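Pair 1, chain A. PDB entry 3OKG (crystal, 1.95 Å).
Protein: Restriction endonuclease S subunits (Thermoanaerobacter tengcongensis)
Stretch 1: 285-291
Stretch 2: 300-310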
# COMPACT_ATOMS: atom_id res chain seq x y z
N ARG A 285 33.05 -15.72 -1.72
CA ARG A 285 32.40 -16.90 -2.30
C ARG A 285 30.95 -17.05 -1.82
O ARG A 285 30.53 -16.37 -0.87
CB ARG A 285 33.19 -18.16 -1.95
CG ARG A 285 34.69 -18.01 -2.05
CD ARG A 285 35.40 -19.35 -1.98
NE ARG A 285 35.13 -20.07 -0.74
CZ ARG A 285 35.98 -20.93 -0.19
NH1 ARG A 285 37.14 -21.18 -0.76
NH2 ARG A 285 35.67 -21.55 0.95
N PRO A 286 30.19 -17.95 -2.47
CA PRO A 286 28.83 -18.21 -2.03
C PRO A 286 28.81 -18.55 -0.55
O PRO A 286 29.55 -19.44 -0.10
CB PRO A 286 28.43 -19.42 -2.86
CG PRO A 286 29.22 -19.27 -4.11
CD PRO A 286 30.53 -18.70 -3.69
N GLY A 287 27.98 -17.84 0.20
CA GLY A 287 27.94 -17.99 1.64
C GLY A 287 28.39 -16.70 2.30
O GLY A 287 27.61 -16.05 2.98
N ASP A 288 29.65 -16.33 2.07
CA ASP A 288 30.22 -15.18 2.76
C ASP A 288 29.29 -14.00 2.88
O ASP A 288 28.52 -13.68 1.96
CB ASP A 288 31.47 -14.65 2.04
CG ASP A 288 32.48 -15.72 1.75
OD1 ASP A 288 32.37 -16.83 2.31
OD2 ASP A 288 33.39 -15.47 0.93
N VAL A 289 29.36 -13.34 4.03
CA VAL A 289 28.57 -12.17 4.30
C VAL A 289 29.35 -10.96 3.82
O VAL A 289 30.56 -10.89 4.01
CB VAL A 289 28.30 -12.07 5.83
CG1 VAL A 289 27.63 -10.74 6.18
CG2 VAL A 289 27.43 -13.26 6.29
N LEU A 290 28.66 -10.03 3.16
CA LEU A 290 29.31 -8.81 2.69
C LEU A 290 28.87 -7.69 3.61
O LEU A 290 27.71 -7.64 4.02
CB LEU A 290 28.92 -8.49 1.23
CG LEU A 290 29.13 -9.59 0.19
CD1 LEU A 290 28.49 -9.22 -1.14
CD2 LEU A 290 30.62 -9.89 -0.01
N ILE A 291 29.78 -6.79 3.93
CA ILE A 291 29.43 -5.69 4.82
C ILE A 291 30.04 -4.39 4.32
O ILE A 291 31.14 -4.40 3.79
CB ILE A 291 29.87 -5.99 6.27
CG1 ILE A 291 29.35 -4.92 7.23
CG2 ILE A 291 31.39 -6.13 6.34
CD1 ILE A 291 29.31 -5.38 8.67
N THR A 300 24.51 -4.80 5.11
CA THR A 300 24.89 -6.18 4.85
C THR A 300 24.20 -6.85 3.64
O THR A 300 23.05 -6.56 3.30
CB THR A 300 24.55 -7.01 6.11
OG1 THR A 300 25.75 -7.29 6.84
CG2 THR A 300 23.88 -8.30 5.73
N ASN A 301 24.93 -7.75 2.99
CA ASN A 301 24.37 -8.67 2.00
C ASN A 301 25.05 -10.04 2.11
O ASN A 301 26.02 -10.20 2.83
CB ASN A 301 24.58 -8.13 0.58
CG ASN A 301 23.28 -7.66 -0.09
OD1 ASN A 301 22.38 -7.13 0.56
ND2 ASN A 301 23.20 -7.85 -1.39
N VAL A 302 24.55 -11.01 1.37
CA VAL A 302 25.23 -12.30 1.28
C VAL A 302 25.63 -12.58 -0.16
O VAL A 302 24.86 -12.33 -1.08
CB VAL A 302 24.34 -13.45 1.79
CG1 VAL A 302 24.83 -14.79 1.27
CG2 VAL A 302 24.28 -13.43 3.31
N ALA A 303 26.84 -13.09 -0.36
CA ALA A 303 27.30 -13.45 -1.71
C ALA A 303 26.61 -14.71 -2.18
O ALA A 303 26.58 -15.70 -1.45
CB ALA A 303 28.80 -13.64 -1.72
N ASN A 304 26.09 -14.71 -3.40
CA ASN A 304 25.57 -15.96 -3.98
C ASN A 304 26.42 -16.50 -5.13
O ASN A 304 26.11 -17.56 -5.68
CB ASN A 304 24.10 -15.86 -4.38
CG ASN A 304 23.76 -14.59 -5.15
OD1 ASN A 304 22.59 -14.29 -5.39
ND2 ASN A 304 24.79 -13.83 -5.54
N LEU A 305 27.49 -15.78 -5.46
CA LEU A 305 28.40 -16.20 -6.52
C LEU A 305 29.83 -15.82 -6.17
O LEU A 305 30.06 -14.84 -5.45
CB LEU A 305 28.03 -15.52 -7.85
CG LEU A 305 26.86 -16.04 -8.67
CD1 LEU A 305 26.78 -17.55 -8.60
CD2 LEU A 305 25.56 -15.40 -8.21
N ALA A 306 30.81 -16.57 -6.67
CA ALA A 306 32.18 -16.10 -6.60
C ALA A 306 32.21 -14.69 -7.19
O ALA A 306 31.66 -14.45 -8.26
CB ALA A 306 33.10 -17.04 -7.37
N CYS A 307 32.81 -13.76 -6.49
CA CYS A 307 32.83 -12.37 -6.93
C CYS A 307 34.05 -11.71 -6.32
O CYS A 307 34.82 -12.37 -5.63
CB CYS A 307 31.55 -11.65 -6.53
SG CYS A 307 31.22 -11.56 -4.71
N CYS A 308 34.22 -10.41 -6.57
CA CYS A 308 35.28 -9.65 -5.91
C CYS A 308 34.78 -8.28 -5.49
O CYS A 308 33.87 -7.72 -6.09
CB CYS A 308 36.53 -9.54 -6.80
SG CYS A 308 36.21 -8.88 -8.45
N ILE A 309 35.40 -7.75 -4.44
CA ILE A 309 34.91 -6.58 -3.74
C ILE A 309 35.93 -5.46 -3.66
O ILE A 309 37.14 -5.71 -3.54
CB ILE A 309 34.48 -6.98 -2.31
CG1 ILE A 309 35.65 -7.64 -1.56
CG2 ILE A 309 33.28 -7.94 -2.37
CD1 ILE A 309 35.45 -7.79 -0.05
N GLY A 310 35.45 -4.22 -3.69
CA GLY A 310 36.31 -3.06 -3.65
C GLY A 310 36.37 -2.34 -2.32
O GLY A 310 35.86 -2.82 -1.31

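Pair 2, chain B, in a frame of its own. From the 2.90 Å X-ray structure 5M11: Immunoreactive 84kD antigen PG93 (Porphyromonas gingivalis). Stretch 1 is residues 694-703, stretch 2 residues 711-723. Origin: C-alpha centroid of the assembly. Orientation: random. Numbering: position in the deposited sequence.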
# COMPACT_ATOMS: atom_id res chain seq x y z
N LEU B 694 19.19 11.59 16.26
CA LEU B 694 18.78 12.91 16.73
C LEU B 694 17.28 13.02 16.91
O LEU B 694 16.55 12.05 16.69
CB LEU B 694 19.23 13.99 15.72
CG LEU B 694 20.71 14.26 15.55
CD1 LEU B 694 20.92 15.09 14.36
CD2 LEU B 694 21.27 15.00 16.71
N GLN B 695 16.83 14.23 17.28
CA GLN B 695 15.42 14.62 17.46
C GLN B 695 15.23 15.89 16.65
O GLN B 695 16.07 16.76 16.73
CB GLN B 695 15.11 14.84 18.96
CG GLN B 695 13.64 14.65 19.34
CD GLN B 695 13.28 13.20 19.60
OE1 GLN B 695 13.40 12.69 20.71
NE2 GLN B 695 12.80 12.52 18.58
N ALA B 696 14.19 15.97 15.80
CA ALA B 696 13.93 17.15 14.96
C ALA B 696 13.69 18.38 15.83
O ALA B 696 12.96 18.30 16.81
CB ALA B 696 12.74 16.89 14.06
N GLY B 697 14.36 19.48 15.47
CA GLY B 697 14.32 20.76 16.19
C GLY B 697 15.53 21.03 17.07
O GLY B 697 15.61 22.08 17.71
N CYS B 698 16.49 20.09 17.08
CA CYS B 698 17.69 20.16 17.90
C CYS B 698 18.74 21.05 17.28
O CYS B 698 18.90 21.07 16.06
CB CYS B 698 18.26 18.75 18.11
SG CYS B 698 17.60 17.88 19.55
N SER B 699 19.50 21.74 18.13
CA SER B 699 20.65 22.50 17.69
C SER B 699 21.80 21.50 17.58
O SER B 699 21.99 20.69 18.49
CB SER B 699 20.96 23.61 18.68
OG SER B 699 22.19 24.25 18.33
N VAL B 700 22.53 21.51 16.45
CA VAL B 700 23.65 20.59 16.23
C VAL B 700 24.82 21.45 15.78
O VAL B 700 24.72 22.11 14.74
CB VAL B 700 23.32 19.42 15.24
CG1 VAL B 700 24.53 18.53 14.98
CG2 VAL B 700 22.16 18.58 15.75
N LYS B 701 25.91 21.48 16.58
CA LYS B 701 27.11 22.28 16.26
C LYS B 701 28.40 21.44 16.40
O LYS B 701 28.57 20.70 17.38
CB LYS B 701 27.20 23.59 17.07
CG LYS B 701 27.44 23.44 18.58
CD LYS B 701 27.24 24.75 19.34
CE LYS B 701 25.90 24.83 20.03
NZ LYS B 701 24.79 24.99 19.07
N ILE B 702 29.28 21.53 15.38
CA ILE B 702 30.54 20.79 15.32
C ILE B 702 31.69 21.73 15.65
O ILE B 702 31.83 22.79 15.04
CB ILE B 702 30.71 20.09 13.93
CG1 ILE B 702 29.48 19.22 13.59
CG2 ILE B 702 32.01 19.27 13.89
CD1 ILE B 702 29.28 18.89 12.14
N THR B 703 32.51 21.34 16.65
CA THR B 703 33.68 22.12 17.08
C THR B 703 34.95 21.30 17.12
O THR B 703 34.90 20.08 17.33
CB THR B 703 33.48 22.72 18.49
OG1 THR B 703 33.44 21.67 19.47
CG2 THR B 703 32.28 23.63 18.60
N TYR B 711 30.64 23.98 11.78
CA TYR B 711 29.34 23.71 11.15
C TYR B 711 28.24 23.72 12.20
O TYR B 711 28.41 23.13 13.27
CB TYR B 711 29.35 22.36 10.40
CG TYR B 711 28.08 22.01 9.67
CD1 TYR B 711 27.85 22.46 8.37
CD2 TYR B 711 27.15 21.13 10.22
CE1 TYR B 711 26.70 22.09 7.67
CE2 TYR B 711 26.01 20.75 9.53
CZ TYR B 711 25.78 21.23 8.25
OH TYR B 711 24.65 20.84 7.56
N GLN B 712 27.11 24.37 11.88
CA GLN B 712 25.96 24.49 12.78
C GLN B 712 24.63 24.42 12.01
O GLN B 712 24.46 25.14 11.03
CB GLN B 712 26.04 25.80 13.57
CG GLN B 712 24.97 25.99 14.63
CD GLN B 712 25.40 26.96 15.70
OE1 GLN B 712 25.51 26.60 16.88
NE2 GLN B 712 25.66 28.21 15.32
N THR B 713 23.71 23.56 12.47
CA THR B 713 22.35 23.42 11.92
C THR B 713 21.34 23.06 12.99
O THR B 713 21.70 22.85 14.15
CB THR B 713 22.25 22.34 10.80
OG1 THR B 713 23.04 21.20 11.15
CG2 THR B 713 22.56 22.88 9.41
N GLU B 714 20.08 22.98 12.58
CA GLU B 714 18.96 22.51 13.37
C GLU B 714 18.61 21.14 12.80
O GLU B 714 18.89 20.88 11.63
CB GLU B 714 17.77 23.49 13.31
CG GLU B 714 16.83 23.39 14.51
CD GLU B 714 15.45 24.00 14.32
OE1 GLU B 714 14.62 23.37 13.63
OE2 GLU B 714 15.19 25.07 14.91
N SER B 715 18.04 20.24 13.61
CA SER B 715 17.71 18.93 13.08
C SER B 715 16.40 19.00 12.29
O SER B 715 15.40 19.53 12.78
CB SER B 715 17.62 17.90 14.19
OG SER B 715 17.59 16.60 13.62
N VAL B 716 16.44 18.52 11.03
CA VAL B 716 15.27 18.50 10.13
C VAL B 716 14.44 17.23 10.45
O VAL B 716 13.26 17.34 10.79
CB VAL B 716 15.67 18.62 8.62
CG1 VAL B 716 16.85 17.69 8.24
CG2 VAL B 716 14.48 18.40 7.70
N THR B 717 15.10 16.05 10.38
CA THR B 717 14.62 14.70 10.62
C THR B 717 15.41 14.12 11.84
O THR B 717 15.62 14.82 12.83
CB THR B 717 14.75 13.87 9.31
OG1 THR B 717 14.26 12.53 9.50
CG2 THR B 717 16.19 13.84 8.75
N THR B 718 15.80 12.85 11.77
CA THR B 718 16.52 12.08 12.78
C THR B 718 18.01 12.15 12.46
O THR B 718 18.85 11.82 13.31
CB THR B 718 15.98 10.62 12.81
OG1 THR B 718 15.08 10.36 11.70
CG2 THR B 718 15.25 10.31 14.11
N GLU B 719 18.34 12.64 11.25
CA GLU B 719 19.70 12.76 10.76
C GLU B 719 20.06 14.19 10.34
O GLU B 719 19.20 14.99 9.93
CB GLU B 719 19.92 11.82 9.56
CG GLU B 719 20.15 10.36 9.92
CD GLU B 719 20.04 9.35 8.79
OE1 GLU B 719 20.12 9.75 7.61
OE2 GLU B 719 19.92 8.14 9.09
N VAL B 720 21.36 14.48 10.43
CA VAL B 720 22.07 15.71 10.02
C VAL B 720 23.37 15.21 9.35
O VAL B 720 23.96 14.23 9.81
CB VAL B 720 22.30 16.69 11.22
CG1 VAL B 720 23.41 17.71 10.93
CG2 VAL B 720 21.02 17.42 11.61
N LYS B 721 23.76 15.80 8.22
CA LYS B 721 24.99 15.38 7.53
C LYS B 721 26.00 16.52 7.43
O LYS B 721 25.62 17.70 7.34
CB LYS B 721 24.68 14.78 6.14
CG LYS B 721 24.01 13.42 6.22
CD LYS B 721 23.84 12.74 4.85
CE LYS B 721 22.91 11.54 4.91
NZ LYS B 721 23.59 10.29 5.36
N TRP B 722 27.29 16.16 7.48
CA TRP B 722 28.40 17.09 7.35
C TRP B 722 29.37 16.58 6.28
O TRP B 722 29.78 15.42 6.33
CB TRP B 722 29.11 17.31 8.70
CG TRP B 722 30.19 18.36 8.67
CD1 TRP B 722 30.12 19.60 8.10
CD2 TRP B 722 31.49 18.28 9.29
NE1 TRP B 722 31.29 20.29 8.30
CE2 TRP B 722 32.16 19.50 9.02
CE3 TRP B 722 32.15 17.30 10.05
CZ2 TRP B 722 33.46 19.75 9.47
CZ3 TRP B 722 33.43 17.57 10.51
CH2 TRP B 722 34.07 18.78 10.22
N ASN B 723 29.73 17.46 5.32
CA ASN B 723 30.66 17.19 4.21
C ASN B 723 32.11 16.95 4.70
O ASN B 723 32.94 16.46 3.92
CB ASN B 723 30.63 18.34 3.17
CG ASN B 723 30.84 19.74 3.74
OD1 ASN B 723 31.96 20.27 3.76
ND2 ASN B 723 29.77 20.37 4.20

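The sharpest difference lies on the sheet face that carries Val A289, Ile A291, Thr A300 and Val A302 in pair 1: there the contact is largely apolar, with Val A289 CG2 4.3 Å from Val A302 CG2, whereas the matching residues of pair 2, Ser B699, Lys B701, Gln B712 and Glu B714, are all polar. Lys B701 matches Ile A291, and its NZ donates a hydrogen bond to Gln B712 OE1 at 2.8 Å and a weak one to Ser B699 OG, also at 2.8 Å. The branched side chains of pair 1 suit a buried strand; the polar ones of pair 2, three of them long, suit a more open face, where a flexible lysine can reach a partner.

Beneath this contrast the backbones agree to 0.6 Å over 14 residues. In each pair a turn-like segment leads into a strand that runs antiparallel to the first strand of the second stretch. Leu A290 and Asn A301 form a hydrogen-bonded pair, with Leu A290 N to Asn A301 O at 2.7 Å and Asn A301 N to Leu A290 O at 3.0 Å; Val B700 and Thr B713 repeat it, with Val B700 N to Thr B713 O at 2.8 Å and Thr B713 N to Val B700 O at 2.9 Å.

The glycines coincide. Gly A287 N donates to Ala A303 O at 3.0 Å, and Gly B697 N to Ser B715 O at 2.9 Å. Both have positive phi, and a CB at either would be jammed against the preceding carbonyl oxygen, so glycine suits the bend. Before them stand Pro A286 and Ala B696, whose phi values of -53° and -61° are natural for proline and easy for alanine.

At another matched position, in the second stretch, Ala A303 and Ser B715 both have CA-to-CB bonds that point toward the first stretch, where little room remains: Ala A303 CB lies 3.3 Å from Arg A285 O, and Ser B715 CB 3.2 Å from Gln B695 O. A small side chain fits both, but the serine also spends its hydroxyl within its own stretch, Ser B715 OG donating to Thr B717 O at 2.8 Å.

On the other face, Leu A290 reaches Ile A309 (CD2 to CG2, 4.1 Å), while the shorter Val B700 meets Val B720 (CG1 to CG1, 4.3 Å). In pair 2, Ile B702 lies on the same face as Val B700, and its CD1 sits over one face of the Trp B722 ring, 3.9 Å from the centroid of the five-membered ring.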